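Local coordinates for CBS domain-containing protein (Pyrococcus horikoshii, PDB 2YZQ) that binds S-adenosylmethionine in its C-terminal pair of CBS domains and is otherwise of unknown function, possibly sensing this ligand, at residues 132-144 / 154-166. Numbering follows the deposited sequence.
Sequences YQRYVSIVWEGTP and LSNSMALPVVDSE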
ATOM      1  N   TYR A 132      13.865   3.252   2.954  1.00 13.75           N
ATOM      2  CA  TYR A 132      13.418   1.870   2.961  1.00 13.20           C
ATOM      3  C   TYR A 132      13.508   1.215   4.333  1.00 13.76           C
ATOM      4  O   TYR A 132      14.347   1.577   5.162  1.00 13.49           O
ATOM      5  CB  TYR A 132      14.181   1.056   1.898  1.00 11.54           C
ATOM      6  CG  TYR A 132      15.607   0.687   2.235  1.00 10.54           C
ATOM      7  CD1 TYR A 132      15.891  -0.424   3.030  1.00 11.92           C
ATOM      8  CD2 TYR A 132      16.675   1.430   1.735  1.00 13.09           C
ATOM      9  CE1 TYR A 132      17.208  -0.791   3.315  1.00 12.55           C
ATOM     10  CE2 TYR A 132      17.995   1.075   2.015  1.00 13.01           C
ATOM     11  CZ  TYR A 132      18.252  -0.036   2.803  1.00 13.40           C
ATOM     12  OH  TYR A 132      19.554  -0.390   3.086  1.00 14.90           O
ATOM     13  N   GLN A 133      12.604   0.272   4.577  1.00 13.02           N
ATOM     14  CA  GLN A 133      12.567  -0.453   5.841  1.00 13.00           C
ATOM     15  C   GLN A 133      13.715  -1.443   5.938  1.00 13.44           C
ATOM     16  O   GLN A 133      13.959  -2.223   5.016  1.00 13.04           O
ATOM     17  CB  GLN A 133      11.256  -1.225   5.988  1.00 15.21           C
ATOM     18  CG  GLN A 133      10.020  -0.369   6.165  1.00 17.36           C
ATOM     19  CD  GLN A 133      10.079   0.475   7.417  1.00 18.73           C
ATOM     20  OE1 GLN A 133      10.425  -0.013   8.493  1.00 20.79           O
ATOM     21  NE2 GLN A 133       9.732   1.750   7.287  1.00 22.76           N
ATOM     22  N   ARG A 134      14.422  -1.401   7.060  1.00 12.63           N
ATOM     23  CA  ARG A 134      15.527  -2.317   7.298  1.00 13.83           C
ATOM     24  C   ARG A 134      14.987  -3.586   7.944  1.00 14.16           C
ATOM     25  O   ARG A 134      15.675  -4.606   8.015  1.00 16.72           O
ATOM     26  CB  ARG A 134      16.558  -1.680   8.230  1.00 13.78           C
ATOM     27  CG  ARG A 134      17.661  -0.914   7.527  1.00 15.36           C
ATOM     28  CD  ARG A 134      17.157   0.321   6.795  1.00 15.40           C
ATOM     29  NE  ARG A 134      18.291   1.069   6.257  1.00 13.74           N
ATOM     30  CZ  ARG A 134      18.194   2.128   5.461  1.00 15.81           C
ATOM     31  NH1 ARG A 134      17.005   2.584   5.091  1.00 13.73           N
ATOM     32  NH2 ARG A 134      19.298   2.728   5.034  1.00 16.23           N
ATOM     33  N   TYR A 135      13.752  -3.511   8.420  1.00 13.05           N
ATOM     34  CA  TYR A 135      13.111  -4.643   9.069  1.00 15.46           C
ATOM     35  C   TYR A 135      12.038  -5.173   8.139  1.00 16.29           C
ATOM     36  O   TYR A 135      11.132  -4.437   7.737  1.00 16.31           O
ATOM     37  CB  TYR A 135      12.506  -4.193  10.398  1.00 17.28           C
ATOM     38  CG  TYR A 135      13.515  -3.501  11.292  1.00 20.65           C
ATOM     39  CD1 TYR A 135      14.667  -4.165  11.714  1.00 21.57           C
ATOM     40  CD2 TYR A 135      13.320  -2.186  11.711  1.00 21.02           C
ATOM     41  CE1 TYR A 135      15.604  -3.535  12.531  1.00 24.07           C
ATOM     42  CE2 TYR A 135      14.252  -1.546  12.532  1.00 23.48           C
ATOM     43  CZ  TYR A 135      15.389  -2.230  12.937  1.00 25.45           C
ATOM     44  OH  TYR A 135      16.308  -1.616  13.763  1.00 28.20           O
ATOM     45  N   VAL A 136      12.141  -6.453   7.802  1.00 14.17           N
ATOM     46  CA  VAL A 136      11.193  -7.060   6.881  1.00 13.91           C
ATOM     47  C   VAL A 136      10.793  -8.480   7.263  1.00 13.96           C
ATOM     48  O   VAL A 136      11.643  -9.299   7.616  1.00 13.74           O
ATOM     49  CB  VAL A 136      11.787  -7.084   5.460  1.00 16.42           C
ATOM     50  CG1 VAL A 136      13.116  -7.810   5.472  1.00 21.60           C
ATOM     51  CG2 VAL A 136      10.822  -7.745   4.492  1.00 15.60           C
ATOM     52  N   SER A 137       9.494  -8.758   7.191  1.00 13.86           N
ATOM     53  CA  SER A 137       8.973 -10.090   7.484  1.00 12.06           C
ATOM     54  C   SER A 137       9.160 -10.925   6.223  1.00 11.81           C
ATOM     55  O   SER A 137       8.767 -10.503   5.137  1.00 11.37           O
ATOM     56  CB  SER A 137       7.485 -10.020   7.827  1.00 13.19           C
ATOM     57  OG  SER A 137       7.290  -9.322   9.045  1.00 16.82           O
ATOM     58  N   ILE A 138       9.756 -12.105   6.368  1.00 11.19           N
ATOM     59  CA  ILE A 138       9.994 -12.971   5.217  1.00 11.19           C
ATOM     60  C   ILE A 138       9.524 -14.380   5.529  1.00 11.01           C
ATOM     61  O   ILE A 138       9.114 -14.669   6.641  1.00 13.43           O
ATOM     62  CB  ILE A 138      11.496 -13.015   4.854  1.00 10.50           C
ATOM     63  CG1 ILE A 138      12.297 -13.696   5.971  1.00 10.58           C
ATOM     64  CG2 ILE A 138      12.012 -11.601   4.637  1.00 11.85           C
ATOM     65  CD1 ILE A 138      13.793 -13.838   5.665  1.00  9.86           C
ATOM     66  N   VAL A 139       9.573 -15.264   4.546  1.00 10.66           N
ATOM     67  CA  VAL A 139       9.146 -16.631   4.803  1.00 10.75           C
ATOM     68  C   VAL A 139       9.940 -17.593   3.940  1.00 11.28           C
ATOM     69  O   VAL A 139      10.220 -17.297   2.789  1.00 12.93           O
ATOM     70  CB  VAL A 139       7.623 -16.810   4.520  1.00 11.38           C
ATOM     71  CG1 VAL A 139       7.332 -16.643   3.033  1.00 10.88           C
ATOM     72  CG2 VAL A 139       7.162 -18.165   5.012  1.00 13.27           C
ATOM     73  N   TRP A 140      10.327 -18.727   4.517  1.00 11.92           N
ATOM     74  CA  TRP A 140      11.065 -19.738   3.766  1.00 13.81           C
ATOM     75  C   TRP A 140      10.090 -20.414   2.799  1.00 12.99           C
ATOM     76  O   TRP A 140       8.944 -20.691   3.154  1.00 14.35           O
ATOM     77  CB  TRP A 140      11.666 -20.767   4.722  1.00 16.70           C
ATOM     78  CG  TRP A 140      12.315 -21.922   4.021  1.00 17.16           C
ATOM     79  CD1 TRP A 140      13.201 -21.866   2.984  1.00 17.39           C
ATOM     80  CD2 TRP A 140      12.134 -23.308   4.319  1.00 18.81           C
ATOM     81  NE1 TRP A 140      13.584 -23.136   2.614  1.00 18.13           N
ATOM     82  CE2 TRP A 140      12.942 -24.040   3.420  1.00 18.00           C
ATOM     83  CE3 TRP A 140      11.367 -24.003   5.261  1.00 19.24           C
ATOM     84  CZ2 TRP A 140      13.003 -25.437   3.435  1.00 20.50           C
ATOM     85  CZ3 TRP A 140      11.430 -25.389   5.275  1.00 20.07           C
ATOM     86  CH2 TRP A 140      12.241 -26.091   4.369  1.00 19.53           C
ATOM     87  N   GLU A 141      10.547 -20.677   1.579  1.00 12.43           N
ATOM     88  CA  GLU A 141       9.691 -21.284   0.563  1.00 13.78           C
ATOM     89  C   GLU A 141       9.081 -22.624   0.974  1.00 14.54           C
ATOM     90  O   GLU A 141       8.062 -23.037   0.421  1.00 14.26           O
ATOM     91  CB  GLU A 141      10.465 -21.436  -0.752  1.00 15.05           C
ATOM     92  CG  GLU A 141      11.580 -22.472  -0.715  1.00 15.35           C
ATOM     93  CD  GLU A 141      12.434 -22.445  -1.967  1.00 16.81           C
ATOM     94  OE1 GLU A 141      11.879 -22.222  -3.069  1.00 17.47           O
ATOM     95  OE2 GLU A 141      13.658 -22.660  -1.856  1.00 17.68           O
ATOM     96  N   GLY A 142       9.697 -23.299   1.938  1.00 13.56           N
ATOM     97  CA  GLY A 142       9.166 -24.578   2.375  1.00 14.75           C
ATOM     98  C   GLY A 142       8.102 -24.478   3.455  1.00 15.70           C
ATOM     99  O   GLY A 142       7.571 -25.495   3.899  1.00 15.81           O
ATOM    100  N   THR A 143       7.771 -23.256   3.865  1.00 15.18           N
ATOM    101  CA  THR A 143       6.783 -23.037   4.914  1.00 15.32           C
ATOM    102  C   THR A 143       5.349 -23.363   4.495  1.00 13.86           C
ATOM    103  O   THR A 143       4.880 -22.912   3.455  1.00 14.53           O
ATOM    104  CB  THR A 143       6.813 -21.567   5.399  1.00 15.57           C
ATOM    105  OG1 THR A 143       8.140 -21.230   5.827  1.00 14.71           O
ATOM    106  CG2 THR A 143       5.841 -21.357   6.560  1.00 15.26           C
ATOM    107  N   PRO A 144       4.641 -24.173   5.303  1.00 15.21           N
ATOM    108  CA  PRO A 144       3.255 -24.530   4.994  1.00 15.22           C
ATOM    109  C   PRO A 144       2.437 -23.244   4.888  1.00 15.14           C
ATOM    110  O   PRO A 144       2.652 -22.294   5.646  1.00 14.36           O
ATOM    111  CB  PRO A 144       2.851 -25.381   6.188  1.00 13.19           C
ATOM    112  CG  PRO A 144       4.124 -26.095   6.516  1.00 16.29           C
ATOM    113  CD  PRO A 144       5.151 -24.981   6.425  1.00 14.85           C
ATOM    114  N   LEU A 154       0.766 -10.771  10.236  1.00 12.75           N
ATOM    115  CA  LEU A 154       1.578 -10.010  11.188  1.00 12.84           C
ATOM    116  C   LEU A 154       2.655  -9.142  10.540  1.00 12.84           C
ATOM    117  O   LEU A 154       3.568  -8.664  11.215  1.00 14.50           O
ATOM    118  CB  LEU A 154       2.227 -10.973  12.187  1.00 11.90           C
ATOM    119  CG  LEU A 154       1.228 -11.719  13.077  1.00 11.93           C
ATOM    120  CD1 LEU A 154       1.917 -12.859  13.804  1.00 13.40           C
ATOM    121  CD2 LEU A 154       0.608 -10.737  14.062  1.00 15.93           C
ATOM    122  N   SER A 155       2.548  -8.928   9.234  1.00 13.08           N
ATOM    123  CA  SER A 155       3.526  -8.112   8.526  1.00 11.78           C
ATOM    124  C   SER A 155       2.993  -6.710   8.259  1.00 11.33           C
ATOM    125  O   SER A 155       1.787  -6.524   8.098  1.00 12.56           O
ATOM    126  CB  SER A 155       3.885  -8.765   7.188  1.00 11.64           C
ATOM    127  OG  SER A 155       4.771  -7.934   6.452  1.00 13.51           O
ATOM    128  N   ASN A 156       3.886  -5.722   8.209  1.00 11.70           N
ATOM    129  CA  ASN A 156       3.455  -4.362   7.918  1.00 14.56           C
ATOM    130  C   ASN A 156       3.476  -4.144   6.408  1.00 13.84           C
ATOM    131  O   ASN A 156       3.277  -3.031   5.919  1.00 14.81           O
ATOM    132  CB  ASN A 156       4.331  -3.316   8.640  1.00 15.32           C
ATOM    133  CG  ASN A 156       5.802  -3.409   8.279  1.00 18.00           C
ATOM    134  OD1 ASN A 156       6.165  -3.644   7.132  1.00 15.30           O
ATOM    135  ND2 ASN A 156       6.661  -3.197   9.271  1.00 23.77           N
ATOM    136  N   SER A 157       3.709  -5.230   5.669  1.00 11.80           N
ATOM    137  CA  SER A 157       3.726  -5.179   4.215  1.00 11.42           C
ATOM    138  C   SER A 157       2.636  -6.074   3.645  1.00 11.39           C
ATOM    139  O   SER A 157       2.195  -7.031   4.284  1.00 11.97           O
ATOM    140  CB  SER A 157       5.079  -5.642   3.669  1.00 11.20           C
ATOM    141  OG  SER A 157       5.082  -5.609   2.248  1.00 11.89           O
ATOM    142  N   MET A 158       2.200  -5.752   2.435  1.00 11.46           N
ATOM    143  CA  MET A 158       1.176  -6.540   1.775  1.00 12.25           C
ATOM    144  C   MET A 158       1.760  -7.835   1.225  1.00 12.21           C
ATOM    145  O   MET A 158       1.018  -8.737   0.842  1.00 12.53           O
ATOM    146  CB  MET A 158       0.553  -5.738   0.636  1.00 14.87           C
ATOM    147  CG  MET A 158      -0.198  -4.511   1.106  1.00 19.75           C
ATOM    148  SD  MET A 158      -1.009  -3.702  -0.272  1.00 29.06           S
ATOM    149  CE  MET A 158      -2.295  -4.875  -0.616  1.00 26.39           C
ATOM    150  N   ALA A 159       3.086  -7.936   1.199  1.00 12.09           N
ATOM    151  CA  ALA A 159       3.725  -9.137   0.675  1.00 11.23           C
ATOM    152  C   ALA A 159       4.896  -9.623   1.506  1.00 11.51           C
ATOM    153  O   ALA A 159       5.538  -8.847   2.216  1.00 11.71           O
ATOM    154  CB  ALA A 159       4.193  -8.895  -0.752  1.00 10.39           C
ATOM    155  N   LEU A 160       5.168 -10.918   1.394  1.00 10.38           N
ATOM    156  CA  LEU A 160       6.280 -11.545   2.089  1.00  9.94           C
ATOM    157  C   LEU A 160       7.346 -11.992   1.100  1.00 11.36           C
ATOM    158  O   LEU A 160       7.071 -12.805   0.217  1.00 11.30           O
ATOM    159  CB  LEU A 160       5.828 -12.799   2.842  1.00 10.52           C
ATOM    160  CG  LEU A 160       4.872 -12.708   4.024  1.00 10.05           C
ATOM    161  CD1 LEU A 160       4.400 -14.103   4.420  1.00 11.28           C
ATOM    162  CD2 LEU A 160       5.588 -12.035   5.181  1.00 14.53           C
ATOM    163  N   PRO A 161       8.564 -11.444   1.204  1.00 11.56           N
ATOM    164  CA  PRO A 161       9.601 -11.896   0.274  1.00  9.84           C
ATOM    165  C   PRO A 161       9.840 -13.350   0.693  1.00 11.08           C
ATOM    166  O   PRO A 161       9.761 -13.669   1.881  1.00 11.24           O
ATOM    167  CB  PRO A 161      10.798 -11.013   0.632  1.00 10.58           C
ATOM    168  CG  PRO A 161      10.154  -9.740   1.101  1.00 11.56           C
ATOM    169  CD  PRO A 161       9.002 -10.246   1.947  1.00 11.92           C
ATOM    170  N   VAL A 162      10.117 -14.227  -0.263  1.00 10.12           N
ATOM    171  CA  VAL A 162      10.350 -15.636   0.048  1.00  9.82           C
ATOM    172  C   VAL A 162      11.821 -15.977  -0.158  1.00 10.50           C
ATOM    173  O   VAL A 162      12.428 -15.552  -1.136  1.00 12.20           O
ATOM    174  CB  VAL A 162       9.489 -16.550  -0.857  1.00 10.09           C
ATOM    175  CG1 VAL A 162       9.698 -17.999  -0.479  1.00 10.39           C
ATOM    176  CG2 VAL A 162       8.019 -16.174  -0.730  1.00 11.49           C
ATOM    177  N   VAL A 163      12.387 -16.746   0.765  1.00  9.77           N
ATOM    178  CA  VAL A 163      13.795 -17.115   0.669  1.00 11.30           C
ATOM    179  C   VAL A 163      14.002 -18.622   0.658  1.00 10.99           C
ATOM    180  O   VAL A 163      13.117 -19.382   1.052  1.00 11.99           O
ATOM    181  CB  VAL A 163      14.599 -16.519   1.854  1.00 10.32           C
ATOM    182  CG1 VAL A 163      14.496 -15.000   1.834  1.00 10.64           C
ATOM    183  CG2 VAL A 163      14.069 -17.070   3.174  1.00 11.38           C
ATOM    184  N   ASP A 164      15.165 -19.056   0.180  1.00 11.55           N
ATOM    185  CA  ASP A 164      15.458 -20.480   0.180  1.00 12.62           C
ATOM    186  C   ASP A 164      16.038 -20.863   1.541  1.00 13.92           C
ATOM    187  O   ASP A 164      16.095 -20.040   2.459  1.00 13.15           O
ATOM    188  CB  ASP A 164      16.413 -20.866  -0.964  1.00 13.63           C
ATOM    189  CG  ASP A 164      17.768 -20.181  -0.882  1.00 13.48           C
ATOM    190  OD1 ASP A 164      18.148 -19.670   0.189  1.00 13.01           O
ATOM    191  OD2 ASP A 164      18.474 -20.179  -1.917  1.00 16.80           O
ATOM    192  N   SER A 165      16.464 -22.115   1.674  1.00 14.65           N
ATOM    193  CA  SER A 165      16.993 -22.604   2.940  1.00 15.29           C
ATOM    194  C   SER A 165      18.247 -21.878   3.424  1.00 15.88           C
ATOM    195  O   SER A 165      18.610 -21.989   4.592  1.00 16.28           O
ATOM    196  CB  SER A 165      17.271 -24.106   2.839  1.00 16.88           C
ATOM    197  OG  SER A 165      18.279 -24.369   1.879  1.00 19.87           O
ATOM    198  N   GLU A 166      18.897 -21.136   2.531  1.00 16.83           N
ATOM    199  CA  GLU A 166      20.110 -20.406   2.887  1.00 17.46           C
ATOM    200  C   GLU A 166      19.892 -18.904   3.050  1.00 17.38           C
ATOM    201  O   GLU A 166      20.840 -18.152   3.279  1.00 17.83           O
ATOM    202  CB  GLU A 166      21.203 -20.658   1.848  1.00 21.32           C
ATOM    203  CG  GLU A 166      21.774 -22.064   1.895  1.00 28.04           C
ATOM    204  CD  GLU A 166      23.000 -22.215   1.022  1.00 32.51           C
ATOM    205  OE1 GLU A 166      22.865 -22.110  -0.214  1.00 34.39           O
ATOM    206  OE2 GLU A 166      24.100 -22.429   1.574  1.00 37.21           O
TER
HETATM  207  O   HOH W   1       9.471  -2.593   9.302  1.00 25.91           O
HETATM  208  O   HOH W   2       8.709  -3.960   6.192  1.00 17.66           O
HETATM  209  O   HOH W   3       7.758  -6.643   6.284  1.00 12.35           O
HETATM  210  O   HOH W   4       6.729  -8.633   4.585  1.00 14.27           O
HETATM  211  O   HOH W   5       6.757  -6.482   8.979  1.00 15.88           O
HETATM  212  O   HOH W   6      14.902 -23.884   0.213  1.00 19.31           O
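Val139 and Trp140 pair in parallel with Val162 and Val163, joining the strands of a CBS-domain beta-alpha-beta unit whose crossover is helix 145-153. The ladder rests on three backbone hydrogen bonds: Val139 N to Pro161 O (3.1 Å), Val163 N to Val139 O, and Glu141 N to Val163 O (2.9 Å, N-H...O angle 160°). On one face Val139 and Val162 lie side by side, Val139 CG1 meeting Val162 CG2 at 3.9 Å. With its CG1 anti to the backbone N (chi1 -178°), Val162 also sets that methyl against Glu141 CA, at 3.4 Å. Val163 and Trp140 take the other face; the side chain of Ile138, just before the strand, crosses that of Val163 at about a right angle, Ile138 CD1 lying 4.1 Å from Val163 CG1.

At the far end the Trp140 ring turns its edge to the neighbouring strand, CD1 lying 3.1 Å from Val163 O near the ring plane, while Gly142 N sits above one ring face. In the type I turn from Trp140 to Thr143, Thr143 N and Thr143 OG1 both grip Trp140 O, just before Pro144 at the N-cap.

Before Val139 no further direct hydrogen bonds join the segments and waters link them, though Val136 CG2 and Pro161 CG still meet tip to tip. One water donates to Ser137 O and Ala159 O and accepts from Ser155 OG, which closes an ST turn with Ser157 N. Met158, in the loop just before strand 159-163, touches the bound S-adenosylmethionine. At the opposite end Trp140 NE1 and Ser165 N, both donors, share a water that donates to Glu141 OE2 at 2.7 Å.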